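Aminoglycoside N(3)-acetyltransferase, AAC(3)-IVa (Escherichia coli, PDB 6MN3) acetylates the 3-amino group of 2-deoxystreptamine aminoglycosides with acetyl-CoA, and so probably confers resistance to antibiotics such as gentamicin, kanamycin and apramycin. Local coordinates at residues 34-39 / 143-148; 114-119 / 136-141; 156-161 / 232-237; 199-204 / 238-243. One frame throughout, in Å; residues are numbered along the deposited sequence.

Contact 1. Residues 34-39 / 143-148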
# COMPACT_ATOMS: atom_id res chain seq x y z
N ARG A 34 -1.70 15.48 -1.00
CA ARG A 34 -2.26 16.54 -1.84
C ARG A 34 -3.77 16.42 -1.96
O ARG A 34 -4.47 17.44 -2.06
CB ARG A 34 -1.61 16.51 -3.22
CG ARG A 34 -0.13 16.82 -3.23
CD ARG A 34 0.40 16.92 -4.65
NE ARG A 34 0.32 15.64 -5.35
CZ ARG A 34 0.09 15.52 -6.65
NH1 ARG A 34 -0.08 16.60 -7.41
NH2 ARG A 34 0.03 14.32 -7.21
N SER A 35 -4.29 15.20 -1.95
CA SER A 35 -5.74 15.01 -2.04
C SER A 35 -6.44 15.33 -0.73
O SER A 35 -7.56 15.85 -0.74
CB SER A 35 -6.04 13.57 -2.47
OG SER A 35 -7.43 13.39 -2.69
N VAL A 36 -5.80 15.05 0.40
CA VAL A 36 -6.44 15.27 1.70
C VAL A 36 -6.36 16.73 2.10
O VAL A 36 -7.30 17.28 2.67
CB VAL A 36 -5.80 14.35 2.75
CG1 VAL A 36 -6.51 14.50 4.08
CG2 VAL A 36 -5.83 12.90 2.29
N ARG A 37 -5.22 17.38 1.81
CA ARG A 37 -4.93 18.77 2.12
C ARG A 37 -6.05 19.68 1.65
O ARG A 37 -6.70 19.39 0.64
CB ARG A 37 -3.58 19.15 1.48
CG ARG A 37 -3.38 20.60 1.11
CD ARG A 37 -1.94 20.89 0.75
NE ARG A 37 -1.65 20.56 -0.64
CZ ARG A 37 -0.54 20.90 -1.28
NH1 ARG A 37 0.41 21.59 -0.65
NH2 ARG A 37 -0.36 20.56 -2.54
N PRO A 38 -6.33 20.80 2.35
CA PRO A 38 -5.65 21.25 3.57
C PRO A 38 -6.25 20.75 4.88
O PRO A 38 -7.47 20.59 5.01
CB PRO A 38 -5.77 22.77 3.47
CG PRO A 38 -7.04 23.00 2.74
CD PRO A 38 -7.18 21.86 1.77
N LEU A 39 -5.38 20.51 5.85
CA LEU A 39 -5.76 20.16 7.21
C LEU A 39 -5.03 21.07 8.19
O LEU A 39 -3.95 21.58 7.89
CB LEU A 39 -5.42 18.70 7.55
CG LEU A 39 -5.59 17.66 6.46
CD1 LEU A 39 -4.85 16.39 6.84
CD2 LEU A 39 -7.06 17.38 6.23
N LEU A 143 -6.69 1.15 3.51
CA LEU A 143 -7.29 2.47 3.31
C LEU A 143 -6.61 3.13 2.12
O LEU A 143 -5.40 3.41 2.16
CB LEU A 143 -7.14 3.32 4.57
CG LEU A 143 -7.62 4.77 4.45
CD1 LEU A 143 -9.07 4.81 4.00
CD2 LEU A 143 -7.43 5.51 5.76
N LEU A 144 -7.37 3.35 1.05
CA LEU A 144 -6.90 4.10 -0.10
C LEU A 144 -7.30 5.56 0.09
O LEU A 144 -8.48 5.91 -0.02
CB LEU A 144 -7.48 3.53 -1.39
CG LEU A 144 -7.20 2.05 -1.67
CD1 LEU A 144 -7.60 1.69 -3.09
CD2 LEU A 144 -5.74 1.72 -1.42
N LEU A 145 -6.32 6.40 0.39
CA LEU A 145 -6.55 7.77 0.84
C LEU A 145 -6.15 8.73 -0.27
O LEU A 145 -4.99 9.13 -0.39
CB LEU A 145 -5.78 8.04 2.13
CG LEU A 145 -6.17 9.29 2.91
CD1 LEU A 145 -7.68 9.39 2.97
CD2 LEU A 145 -5.57 9.25 4.30
N GLY A 146 -7.13 9.12 -1.09
CA GLY A 146 -6.85 10.02 -2.20
C GLY A 146 -6.07 9.40 -3.33
O GLY A 146 -5.50 10.13 -4.15
N VAL A 147 -6.02 8.07 -3.40
CA VAL A 147 -5.39 7.35 -4.50
C VAL A 147 -6.32 6.24 -4.95
O VAL A 147 -7.21 5.81 -4.22
CB VAL A 147 -4.01 6.77 -4.11
CG1 VAL A 147 -3.04 7.87 -3.74
CG2 VAL A 147 -4.16 5.76 -2.98
N GLY A 148 -6.11 5.79 -6.19
CA GLY A 148 -6.88 4.70 -6.75
C GLY A 148 -6.30 3.34 -6.40
O GLY A 148 -5.40 3.21 -5.57
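Ser35 and Gly146 bring the two backbones together, with 5.1 Å between Ser35 CA and Gly146 CA. Segment 34-39 carries the end of the short helix 33-36, which gives way to loop at Arg37. Segment 143-148 carries the end of strand 141-145, and the chain turns off at Gly146 with a positive phi of 72°. Having no side chain, Gly146 lets the helix come close at this turn. Ser35 OG is 3.5 Å, and Ser35 CB 3.7 Å, from Gly146 CA. One residue along, the contact becomes apolar. The CG2 branch of Val36 reaches Leu145 CG at 3.7 Å and Leu145 CD1 at 4.0 Å. The two side chains meet at about a right angle. Leu145 does not aim at the helix from its CA. Its CG is anti to the backbone N (chi1 -165°), and this brings the branch point and both methyls up to Val36. The contact thus joins a helix to the C-terminal end of an inner strand of the mixed sheet, with glycine at the close approach. Strand 141-145 runs between strands 26-31 and 216-222, and Leu145 touches Ser31 and Ala218 on them. Ser35 and Val36 both rest on Ala216 of strand 216-222.

Contact 2. Residues 114-119 / 136-141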
# COMPACT_ATOMS: atom_id res chain seq x y z
N GLU A 114 5.85 -5.04 15.12
CA GLU A 114 6.95 -5.99 15.03
C GLU A 114 6.61 -7.16 14.12
O GLU A 114 7.45 -7.62 13.34
CB GLU A 114 7.32 -6.48 16.44
CG GLU A 114 6.23 -7.27 17.19
CD GLU A 114 4.89 -6.54 17.33
OE1 GLU A 114 4.87 -5.30 17.25
OE2 GLU A 114 3.86 -7.23 17.49
N GLN A 115 5.37 -7.66 14.18
CA GLN A 115 5.00 -8.83 13.40
C GLN A 115 4.88 -8.51 11.92
O GLN A 115 5.22 -9.33 11.06
CB GLN A 115 3.69 -9.42 13.93
CG GLN A 115 3.46 -10.87 13.56
CD GLN A 115 1.99 -11.24 13.62
OE1 GLN A 115 1.34 -11.07 14.66
NE2 GLN A 115 1.46 -11.73 12.51
N ILE A 116 4.41 -7.30 11.60
CA ILE A 116 4.26 -6.88 10.21
C ILE A 116 5.60 -6.51 9.58
O ILE A 116 5.75 -6.60 8.36
CB ILE A 116 3.25 -5.73 10.16
CG1 ILE A 116 1.87 -6.22 10.61
CG2 ILE A 116 3.16 -5.11 8.77
CD1 ILE A 116 0.99 -5.14 11.19
N ILE A 117 6.59 -6.13 10.39
CA ILE A 117 7.85 -5.60 9.88
C ILE A 117 8.99 -6.63 9.89
O ILE A 117 9.95 -6.48 9.12
CB ILE A 117 8.22 -4.34 10.70
CG1 ILE A 117 7.26 -3.20 10.37
CG2 ILE A 117 9.66 -3.91 10.47
CD1 ILE A 117 7.23 -2.82 8.91
N SER A 118 8.86 -7.71 10.68
CA SER A 118 10.00 -8.55 11.04
C SER A 118 10.72 -9.20 9.85
O SER A 118 11.89 -9.55 9.98
CB SER A 118 9.54 -9.64 12.00
OG SER A 118 8.78 -10.62 11.32
N ASP A 119 10.05 -9.36 8.71
CA ASP A 119 10.58 -10.29 7.72
C ASP A 119 11.76 -9.70 6.94
O ASP A 119 11.83 -8.49 6.72
CB ASP A 119 9.48 -10.70 6.75
CG ASP A 119 8.40 -11.52 7.42
OD1 ASP A 119 8.43 -11.65 8.66
OD2 ASP A 119 7.52 -12.03 6.70
N HIS A 136 -2.47 -9.04 5.70
CA HIS A 136 -3.55 -9.91 5.23
C HIS A 136 -3.84 -11.02 6.23
O HIS A 136 -5.01 -11.34 6.49
CB HIS A 136 -3.20 -10.48 3.86
CG HIS A 136 -4.19 -11.48 3.35
ND1 HIS A 136 -4.06 -12.84 3.56
CD2 HIS A 136 -5.32 -11.32 2.62
CE1 HIS A 136 -5.07 -13.47 2.99
NE2 HIS A 136 -5.85 -12.57 2.41
N GLU A 137 -2.80 -11.61 6.82
CA GLU A 137 -3.01 -12.69 7.77
C GLU A 137 -3.54 -12.20 9.11
O GLU A 137 -4.08 -12.99 9.88
CB GLU A 137 -1.72 -13.49 7.96
CG GLU A 137 -0.94 -13.18 9.22
CD GLU A 137 0.26 -14.09 9.40
OE1 GLU A 137 0.20 -15.25 8.96
OE2 GLU A 137 1.27 -13.64 9.99
N LEU A 138 -3.39 -10.90 9.40
CA LEU A 138 -3.93 -10.32 10.62
C LEU A 138 -5.29 -9.66 10.40
O LEU A 138 -5.75 -8.89 11.25
CB LEU A 138 -2.95 -9.30 11.20
CG LEU A 138 -1.75 -9.90 11.94
CD1 LEU A 138 -0.52 -9.03 11.78
CD2 LEU A 138 -2.07 -10.11 13.41
N ASP A 139 -5.94 -9.95 9.26
CA ASP A 139 -7.28 -9.43 8.95
C ASP A 139 -7.30 -7.91 8.91
O ASP A 139 -8.25 -7.26 9.35
CB ASP A 139 -8.32 -9.96 9.94
CG ASP A 139 -9.71 -10.03 9.34
OD1 ASP A 139 -9.83 -9.91 8.10
OD2 ASP A 139 -10.68 -10.21 10.10
N GLY A 140 -6.24 -7.32 8.35
CA GLY A 140 -6.13 -5.88 8.31
C GLY A 140 -7.08 -5.23 7.32
O GLY A 140 -7.69 -5.87 6.47
N GLN A 141 -7.20 -3.92 7.47
CA GLN A 141 -7.95 -3.08 6.54
C GLN A 141 -6.98 -2.28 5.69
O GLN A 141 -5.90 -1.87 6.15
CB GLN A 141 -8.88 -2.12 7.29
CG GLN A 141 -10.10 -2.78 7.92
CD GLN A 141 -10.95 -1.79 8.70
OE1 GLN A 141 -10.48 -1.16 9.64
NE2 GLN A 141 -12.20 -1.65 8.29
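Gln115 reaches from helix 113-117 to Leu138, which comes from the opposite direction just past helix 131-137. The Gln115 CB already aims at segment 136-141. CG is anti to the backbone N (chi1 -159°), and the chain stays extended to the amide. Gln115 CD then lies 3.8 Å from Leu138 CD1. Gln115 OE1 is 3.8 Å from the other methyl, Leu138 CD2, and also has a weak hydrogen bond from Gln112. Gln115 NE2 lies 3.4 Å from Leu138 CD1. Gln115 NE2 is also 3.2 Å from Glu137 OE2, with the amide and carboxylate planes turned 63° apart. The Leu138 fork therefore packs against the whole amide group. Leu138 CD1 also meets Ile116 CG1 at 3.9 Å, on the more buried side of the contact. The helix before Leu138 ends in a Schellman motif, with Asp139 at C-prime in positive phi. Gly140 N bonds to Val135 O, and Asp139 N to His136 O. Arg224 takes the carbonyls of His136 and Glu137. Ile116 continues inward onto Val26 of strand 26-31 and onto Thr59 and Val61 of strand 59-63. Helix 113-117 thus lies on the sheet, and its Gln115 side meets the C-terminal end of helix 131-137.

Contact 3. Residues 156-161 / 232-237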
# COMPACT_ATOMS: atom_id res chain seq x y z
N HIS A 156 -0.81 -6.67 -5.74
CA HIS A 156 0.41 -7.35 -6.17
C HIS A 156 0.61 -8.66 -5.42
O HIS A 156 1.10 -9.64 -5.99
CB HIS A 156 1.62 -6.43 -5.97
CG HIS A 156 1.81 -5.43 -7.06
ND1 HIS A 156 2.10 -5.78 -8.36
CD2 HIS A 156 1.76 -4.07 -7.04
CE1 HIS A 156 2.21 -4.69 -9.09
NE2 HIS A 156 2.01 -3.64 -8.32
N LEU A 157 0.23 -8.69 -4.14
CA LEU A 157 0.27 -9.94 -3.39
C LEU A 157 -0.68 -10.96 -3.99
O LEU A 157 -0.38 -12.16 -4.03
CB LEU A 157 -0.07 -9.67 -1.93
CG LEU A 157 -0.52 -10.85 -1.05
CD1 LEU A 157 0.61 -11.85 -0.87
CD2 LEU A 157 -1.02 -10.35 0.29
N ALA A 158 -1.84 -10.51 -4.48
CA ALA A 158 -2.81 -11.42 -5.07
C ALA A 158 -2.27 -12.05 -6.35
O ALA A 158 -2.51 -13.23 -6.61
CB ALA A 158 -4.12 -10.68 -5.35
N GLU A 159 -1.53 -11.27 -7.15
CA GLU A 159 -0.91 -11.83 -8.34
C GLU A 159 0.05 -12.95 -7.98
O GLU A 159 0.09 -14.00 -8.64
CB GLU A 159 -0.16 -10.74 -9.11
CG GLU A 159 -1.04 -9.64 -9.67
CD GLU A 159 -0.21 -8.52 -10.29
OE1 GLU A 159 0.68 -7.99 -9.60
OE2 GLU A 159 -0.45 -8.19 -11.47
N LEU A 160 0.84 -12.76 -6.92
CA LEU A 160 1.83 -13.76 -6.54
C LEU A 160 1.16 -15.00 -5.97
O LEU A 160 1.62 -16.13 -6.22
CB LEU A 160 2.82 -13.16 -5.54
CG LEU A 160 3.83 -12.21 -6.18
CD1 LEU A 160 4.66 -11.51 -5.13
CD2 LEU A 160 4.71 -12.97 -7.16
N MET A 161 0.08 -14.83 -5.20
CA MET A 161 -0.64 -15.99 -4.70
C MET A 161 -1.34 -16.74 -5.82
O MET A 161 -1.52 -17.96 -5.73
CB MET A 161 -1.65 -15.55 -3.63
CG MET A 161 -1.00 -15.16 -2.31
SD MET A 161 -2.16 -14.41 -1.16
CE MET A 161 -3.25 -15.80 -0.83
N GLY A 232 -10.12 -14.64 -7.59
CA GLY A 232 -11.15 -15.16 -8.46
C GLY A 232 -11.03 -14.65 -9.88
O GLY A 232 -11.21 -15.40 -10.84
N GLN A 233 -10.72 -13.36 -10.04
CA GLN A 233 -10.54 -12.80 -11.37
C GLN A 233 -9.25 -13.30 -12.01
O GLN A 233 -9.21 -13.53 -13.23
CB GLN A 233 -10.54 -11.27 -11.31
CG GLN A 233 -11.86 -10.68 -10.83
CD GLN A 233 -12.94 -10.70 -11.90
OE1 GLN A 233 -12.66 -10.94 -13.08
NE2 GLN A 233 -14.17 -10.43 -11.50
N LEU A 234 -8.19 -13.47 -11.22
CA LEU A 234 -6.96 -14.03 -11.75
C LEU A 234 -7.13 -15.51 -12.10
O LEU A 234 -6.49 -16.00 -13.03
CB LEU A 234 -5.82 -13.85 -10.74
CG LEU A 234 -5.27 -12.43 -10.58
CD1 LEU A 234 -4.60 -12.26 -9.22
CD2 LEU A 234 -4.30 -12.09 -11.71
N GLY A 235 -7.98 -16.22 -11.36
CA GLY A 235 -8.24 -17.61 -11.69
C GLY A 235 -8.96 -17.79 -13.02
O GLY A 235 -8.81 -18.82 -13.67
N ARG A 236 -9.74 -16.78 -13.42
CA ARG A 236 -10.39 -16.80 -14.73
C ARG A 236 -9.48 -16.27 -15.83
O ARG A 236 -9.45 -16.84 -16.93
CB ARG A 236 -11.68 -15.97 -14.68
CG ARG A 236 -12.47 -16.00 -15.97
CD ARG A 236 -13.69 -15.10 -15.89
NE ARG A 236 -13.97 -14.41 -17.15
CZ ARG A 236 -14.57 -14.97 -18.19
NH1 ARG A 236 -14.96 -16.23 -18.14
NH2 ARG A 236 -14.79 -14.26 -19.30
N ASP A 237 -8.75 -15.20 -15.55
CA ASP A 237 -7.80 -14.63 -16.51
C ASP A 237 -6.52 -14.28 -15.75
O ASP A 237 -6.48 -13.28 -15.02
CB ASP A 237 -8.38 -13.39 -17.20
CG ASP A 237 -7.60 -13.00 -18.45
OD1 ASP A 237 -6.36 -13.17 -18.47
OD2 ASP A 237 -8.23 -12.51 -19.41
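Leu234 of helix 223-236 pushes one methyl, CD1, against the backbone of helix 154-161 at Ala158 and Glu159. The helices are close here, with 7.3 Å between Leu234 CA and Glu159 CA. Leu234 has CG anti to its carbonyl carbon and beside its backbone N (chi1 -73°), which directs the fork at the facing helix. Leu234 CD1 comes to 3.5 Å from Ala158 O and 3.8 Å from Glu159 CA. Leu234 CD1 also lies 4.2 Å from Ala158 CB. The methyl therefore meets main chain more than side chain. His156 and Glu159, about one helical turn apart, are placed as they would be in a Cys-His-Glu charge relay with Cys192, though this is only suggested by the geometry. Glu159 runs extended from CA to CD (chi2 174°), which carries its carboxylate past the Leu234 methyl to polar partners. Glu159 OE1 takes a weak, bent bond from His156 ND1, at 2.9 Å with an N-H...O angle of 127°. The same oxygen takes a bond from Asn188 ND2, and Glu159 OE2 is bonded to Tyr166 OH and His190 NE2. Three clear bonds and the weak one from His156 hold this buried carboxylate, and probably limit its rotation. The Glu159 side chain is about 10 Å from the bound zinc ion. Ala158 packs on Ala230 of helix 223-236, and Met161 reaches Val227 and Leu231 of the same helix.

Contact 4. Residues 199-204 / 238-243; sequences DRWLKE and PLIFLH. With ZN (zinc ion), chain D.
An apolar contact between a helix and a loop joins Trp201 of helix 197-204 to Ile240 and Phe241, which lie between helices 223-236 and 250-257. The far rim of the indole does the touching. Trp201 CH2 is 3.7 Å from Ile240 CG1, which sits at the ring edge near its plane. With CG1 anti to the backbone N (chi1 179°), Ile240 sends that branch to the indole rim and leaves CG2 to the Phe241 face. There the Ile240 CG2 methyl lies 4.1 Å above the Phe241 ring plane, over the ring centre. Phe241 meets the neighbouring corner of the indole, with Phe241 CE1 3.7 Å from Trp201 CZ3. The two six-membered rings are rim to rim, with centroids 5.8 Å apart and planes at 35°. Neither ring lies over the other. Phe195 packs edge-to-face with the Phe241 ring. Trp201 also rests on Thr229 and Gln233 of helix 223-236. The loop is shaped by a type I beta turn from Leu239 to Leu242. It leads straight into His243, whose ND1 binds the zinc ion at 2.2 Å. Cys191, Cys249 and Cys252 complete a zinc site of three cysteines and one histidine, with the last two forming a CxxC motif.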
# COMPACT_ATOMS: atom_id res chain seq x y z
N ASP A 199 -11.90 -1.83 -8.42
CA ASP A 199 -12.86 -0.89 -7.84
C ASP A 199 -14.29 -1.36 -8.09
O ASP A 199 -15.10 -1.42 -7.16
CB ASP A 199 -12.64 0.51 -8.41
CG ASP A 199 -13.27 1.59 -7.56
OD1 ASP A 199 -12.74 1.88 -6.47
OD2 ASP A 199 -14.31 2.14 -7.98
N ARG A 200 -14.61 -1.70 -9.34
CA ARG A 200 -15.95 -2.18 -9.63
C ARG A 200 -16.19 -3.56 -9.04
O ARG A 200 -17.29 -3.85 -8.55
CB ARG A 200 -16.19 -2.19 -11.14
CG ARG A 200 -17.62 -2.55 -11.53
CD ARG A 200 -17.71 -3.01 -12.97
NE ARG A 200 -17.52 -1.90 -13.90
CZ ARG A 200 -16.86 -2.01 -15.05
NH1 ARG A 200 -16.33 -3.16 -15.41
NH2 ARG A 200 -16.74 -0.95 -15.85
N TRP A 201 -15.18 -4.44 -9.08
CA TRP A 201 -15.32 -5.76 -8.47
C TRP A 201 -15.72 -5.65 -7.01
O TRP A 201 -16.65 -6.33 -6.55
CB TRP A 201 -14.02 -6.54 -8.61
CG TRP A 201 -13.55 -6.77 -10.01
CD1 TRP A 201 -14.30 -6.68 -11.15
CD2 TRP A 201 -12.23 -7.13 -10.42
NE1 TRP A 201 -13.52 -6.96 -12.24
CE2 TRP A 201 -12.24 -7.24 -11.82
CE3 TRP A 201 -11.03 -7.36 -9.73
CZ2 TRP A 201 -11.11 -7.58 -12.55
CZ3 TRP A 201 -9.91 -7.70 -10.46
CH2 TRP A 201 -9.95 -7.80 -11.86
N LEU A 202 -15.03 -4.79 -6.26
CA LEU A 202 -15.23 -4.72 -4.81
C LEU A 202 -16.49 -3.93 -4.46
O LEU A 202 -17.27 -4.36 -3.61
CB LEU A 202 -14.00 -4.09 -4.15
CG LEU A 202 -12.71 -4.91 -4.26
CD1 LEU A 202 -11.49 -4.01 -4.11
CD2 LEU A 202 -12.70 -6.03 -3.24
N LYS A 203 -16.69 -2.77 -5.09
CA LYS A 203 -17.83 -1.94 -4.74
C LYS A 203 -19.15 -2.63 -5.06
O LYS A 203 -20.12 -2.50 -4.31
CB LYS A 203 -17.73 -0.59 -5.46
CG LYS A 203 -19.02 0.22 -5.46
CD LYS A 203 -18.77 1.65 -5.89
CE LYS A 203 -17.84 1.72 -7.09
NZ LYS A 203 -17.45 3.12 -7.42
N GLU A 204 -19.20 -3.38 -6.16
CA GLU A 204 -20.45 -4.05 -6.53
C GLU A 204 -20.78 -5.17 -5.56
O GLU A 204 -21.96 -5.40 -5.26
CB GLU A 204 -20.36 -4.58 -7.96
CG GLU A 204 -20.37 -3.50 -9.04
CD GLU A 204 -21.45 -2.45 -8.81
OE1 GLU A 204 -22.63 -2.83 -8.71
OE2 GLU A 204 -21.11 -1.25 -8.74
N PRO A 238 -5.47 -15.09 -15.90
CA PRO A 238 -4.19 -14.74 -15.26
C PRO A 238 -3.61 -13.42 -15.75
O PRO A 238 -2.78 -12.83 -15.05
CB PRO A 238 -3.28 -15.92 -15.63
CG PRO A 238 -4.22 -17.04 -15.96
CD PRO A 238 -5.41 -16.39 -16.59
N LEU A 239 -4.01 -12.95 -16.93
CA LEU A 239 -3.55 -11.68 -17.48
C LEU A 239 -4.64 -10.61 -17.44
O LEU A 239 -4.71 -9.77 -18.33
CB LEU A 239 -3.03 -11.88 -18.90
CG LEU A 239 -2.17 -13.11 -19.13
CD1 LEU A 239 -1.76 -13.22 -20.59
CD2 LEU A 239 -0.94 -13.09 -18.23
N ILE A 240 -5.49 -10.65 -16.41
CA ILE A 240 -6.58 -9.68 -16.31
C ILE A 240 -6.04 -8.27 -16.07
O ILE A 240 -6.62 -7.29 -16.54
CB ILE A 240 -7.57 -10.11 -15.21
CG1 ILE A 240 -8.72 -9.11 -15.08
CG2 ILE A 240 -6.86 -10.29 -13.88
CD1 ILE A 240 -9.75 -9.22 -16.17
N PHE A 241 -4.93 -8.15 -15.35
CA PHE A 241 -4.34 -6.86 -15.02
C PHE A 241 -3.42 -6.33 -16.11
O PHE A 241 -2.84 -5.26 -15.94
CB PHE A 241 -3.56 -6.96 -13.70
CG PHE A 241 -4.43 -7.19 -12.50
CD1 PHE A 241 -5.66 -6.56 -12.38
CD2 PHE A 241 -4.01 -8.02 -11.47
CE1 PHE A 241 -6.46 -6.76 -11.27
CE2 PHE A 241 -4.80 -8.22 -10.36
CZ PHE A 241 -6.03 -7.59 -10.26
N LEU A 242 -3.27 -7.05 -17.22
CA LEU A 242 -2.37 -6.65 -18.30
C LEU A 242 -3.15 -5.91 -19.38
O LEU A 242 -4.19 -6.39 -19.85
CB LEU A 242 -1.67 -7.86 -18.91
CG LEU A 242 -0.62 -8.58 -18.05
CD1 LEU A 242 0.25 -9.46 -18.94
CD2 LEU A 242 0.22 -7.59 -17.27
N HIS A 243 -2.64 -4.74 -19.76
CA HIS A 243 -3.22 -4.03 -20.89
C HIS A 243 -3.12 -4.90 -22.14
O HIS A 243 -2.10 -5.55 -22.36
CB HIS A 243 -2.49 -2.70 -21.13
CG HIS A 243 -3.14 -1.53 -20.46
ND1 HIS A 243 -2.64 -0.95 -19.32
CD2 HIS A 243 -4.25 -0.82 -20.79
CE1 HIS A 243 -3.41 0.06 -18.96
NE2 HIS A 243 -4.39 0.16 -19.84
ZN ZN D . -0.50 -1.29 -19.10

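Overall arrangement
Contact 3 is the fully buried one; contacts 1, 2 and 4 are partly buried. Contacts 1 and 2 share the chain that runs from helix 131-137 into strand 141-145, yet their centres lie about 23 Å apart. Contact 1 lies at the end of an inner strand, contact 2 between helices on the opposite side of the chain's centre. Contacts 3 and 4 are close neighbours, with about 10 Å between centres. Both use the chain around the end of helix 223-236; Leu234 packs on Ile240, and Glu159 lies beside Phe241. Chemistry varies accordingly: a serine on glycine and a valine-leucine pair in contact 1, an amide on leucine in contact 2, a methyl on backbone in contact 3, and rings beside a zinc site in contact 4.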